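Local coordinates for single-stranded DNA-binding protein WHY1, chloroplastic (Arabidopsis thaliana, PDB 4KOO) that binds single-stranded DNA in chloroplasts and nucleus, keeping the plastid genome stable and restraining telomerase at chromosome ends, at residues 49-54 against 118-123. Numbering follows the deposited sequence.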
loop_
_atom_site.group_PDB
_atom_site.type_symbol
_atom_site.label_atom_id
_atom_site.label_comp_id
_atom_site.label_asym_id
_atom_site.label_seq_id
_atom_site.Cartn_x
_atom_site.Cartn_y
_atom_site.Cartn_z
ATOM N N LEU A 49 17.800 -1.394 14.092
ATOM C CA LEU A 49 18.659 -2.336 13.412
ATOM C C LEU A 49 19.654 -2.861 14.417
ATOM O O LEU A 49 20.268 -2.094 15.134
ATOM C CB LEU A 49 19.436 -1.672 12.269
ATOM C CG LEU A 49 18.667 -0.974 11.141
ATOM C CD1 LEU A 49 19.631 -0.209 10.250
ATOM C CD2 LEU A 49 17.924 -1.961 10.349
ATOM N N GLN A 50 19.795 -4.173 14.474
ATOM C CA GLN A 50 20.739 -4.791 15.390
ATOM C C GLN A 50 21.631 -5.666 14.583
ATOM O O GLN A 50 21.165 -6.512 13.835
ATOM C CB GLN A 50 20.009 -5.594 16.470
ATOM C CG GLN A 50 19.026 -4.765 17.273
ATOM C CD GLN A 50 18.466 -5.499 18.480
ATOM O OE1 GLN A 50 19.109 -5.583 19.533
ATOM N NE2 GLN A 50 17.263 -6.023 18.337
ATOM N N PHE A 51 22.944 -5.467 14.721
ATOM C CA PHE A 51 23.907 -6.178 13.905
ATOM C C PHE A 51 24.735 -7.026 14.862
ATOM O O PHE A 51 25.132 -6.527 15.912
ATOM C CB PHE A 51 24.897 -5.236 13.238
ATOM C CG PHE A 51 24.327 -4.333 12.152
ATOM C CD1 PHE A 51 23.535 -3.240 12.466
ATOM C CD2 PHE A 51 24.650 -4.552 10.820
ATOM C CE1 PHE A 51 23.075 -2.411 11.462
ATOM C CE2 PHE A 51 24.203 -3.691 9.819
ATOM C CZ PHE A 51 23.398 -2.637 10.159
ATOM N N ALA A 52 25.053 -8.250 14.474
ATOM C CA ALA A 52 25.888 -9.097 15.315
ATOM C C ALA A 52 26.901 -9.908 14.506
ATOM O O ALA A 52 26.636 -10.334 13.370
ATOM C CB ALA A 52 25.012 -10.019 16.153
ATOM N N PRO A 53 28.097 -10.120 15.086
ATOM C CA PRO A 53 29.134 -10.887 14.394
ATOM C C PRO A 53 28.900 -12.388 14.499
ATOM O O PRO A 53 28.312 -12.832 15.482
ATOM C CB PRO A 53 30.394 -10.523 15.168
ATOM C CG PRO A 53 29.911 -10.275 16.518
ATOM C CD PRO A 53 28.577 -9.600 16.380
ATOM N N SER A 54 29.337 -13.139 13.499
ATOM C CA SER A 54 29.293 -14.597 13.582
ATOM C C SER A 54 30.181 -15.108 14.709
ATOM O O SER A 54 31.243 -14.538 14.984
ATOM C CB SER A 54 29.770 -15.226 12.283
ATOM O OG SER A 54 31.067 -14.789 11.935
ATOM N N HIS A 118 23.166 -5.134 -2.117
ATOM C CA HIS A 118 23.577 -3.957 -1.349
ATOM C C HIS A 118 24.346 -4.485 -0.169
ATOM O O HIS A 118 24.315 -5.680 0.115
ATOM C CB HIS A 118 22.370 -3.171 -0.824
ATOM C CG HIS A 118 21.787 -2.204 -1.799
ATOM N ND1 HIS A 118 21.078 -2.605 -2.906
ATOM C CD2 HIS A 118 21.861 -0.849 -1.873
ATOM C CE1 HIS A 118 20.702 -1.542 -3.601
ATOM N NE2 HIS A 118 21.164 -0.462 -2.996
ATOM N N PHE A 119 25.049 -3.596 0.519
ATOM C CA PHE A 119 25.488 -3.888 1.867
ATOM C C PHE A 119 25.016 -2.834 2.849
ATOM O O PHE A 119 24.750 -1.691 2.480
ATOM C CB PHE A 119 26.990 -4.096 1.930
ATOM C CG PHE A 119 27.808 -2.844 1.755
ATOM C CD1 PHE A 119 28.055 -1.992 2.823
ATOM C CD2 PHE A 119 28.370 -2.543 0.522
ATOM C CE1 PHE A 119 28.844 -0.848 2.643
ATOM C CE2 PHE A 119 29.146 -1.418 0.342
ATOM C CZ PHE A 119 29.392 -0.573 1.405
ATOM N N PHE A 120 24.895 -3.245 4.110
ATOM C CA PHE A 120 24.774 -2.338 5.232
ATOM C C PHE A 120 26.082 -2.452 6.029
ATOM O O PHE A 120 26.570 -3.548 6.314
ATOM C CB PHE A 120 23.659 -2.739 6.178
ATOM C CG PHE A 120 22.272 -2.410 5.706
ATOM C CD1 PHE A 120 21.865 -2.696 4.427
ATOM C CD2 PHE A 120 21.363 -1.825 6.574
ATOM C CE1 PHE A 120 20.572 -2.383 4.015
ATOM C CE2 PHE A 120 20.070 -1.515 6.169
ATOM C CZ PHE A 120 19.679 -1.799 4.891
ATOM N N ASN A 121 26.651 -1.320 6.386
ATOM C CA ASN A 121 27.819 -1.346 7.258
ATOM C C ASN A 121 27.582 -0.409 8.417
ATOM O O ASN A 121 27.267 0.772 8.189
ATOM C CB ASN A 121 29.043 -0.905 6.480
ATOM C CG ASN A 121 30.330 -1.114 7.258
ATOM O OD1 ASN A 121 30.855 -2.223 7.307
ATOM N ND2 ASN A 121 30.799 -0.061 7.924
ATOM N N LEU A 122 27.725 -0.914 9.642
ATOM C CA LEU A 122 27.559 -0.095 10.836
ATOM C C LEU A 122 28.900 0.013 11.526
ATOM O O LEU A 122 29.495 -1.007 11.889
ATOM C CB LEU A 122 26.592 -0.715 11.810
ATOM C CG LEU A 122 26.359 0.011 13.119
ATOM C CD1 LEU A 122 26.016 1.479 12.927
ATOM C CD2 LEU A 122 25.306 -0.714 13.935
ATOM N N SER A 123 29.358 1.252 11.696
ATOM C CA SER A 123 30.602 1.527 12.385
ATOM C C SER A 123 30.301 2.292 13.644
ATOM O O SER A 123 29.552 3.276 13.633
ATOM C CB SER A 123 31.534 2.328 11.455
ATOM O OG SER A 123 32.763 2.598 12.097
#
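Phe51 lays one face of its ring under Leu122, whose CB stands 3.9 Å from the ring centroid and only 11° off the ring normal, a CH-pi contact. The same leucine reaches further out with one methyl, CD2 coming within 3.4 Å of Phe51 CD1. CG of Leu122 lies anti to the backbone N (chi1 178°), and the next torsion hangs CD2 above and just beyond the CD1 corner of the Phe51 ring. Phe120 meets the ring differently: its CB lies in the plane of the Phe51 ring, at the edge, 3.8 Å from Phe51 CE2, and the two side chains run nearly perpendicular. Leu49 CD1 comes more loosely to the edge of the Phe120 ring, 4.3 Å from Phe120 CE2. Cutting Phe51 back to an alanine is likely to open a gap between the two strands, leaving Leu122 without the ring face beneath it and taking from Phe120 CB the ring edge it rests against. No hydrogen bond spans this buried, wholly apolar contact. Leu22 and Ile135 also pack on Phe51, from strands 20-33 and 131-139. Strands 49-53 and 118-123 cross at 84°, their axes 9.0 Å apart at closest approach, as expected of the nearly perpendicular four-stranded antiparallel sheets packed face to face in the Whirly fold.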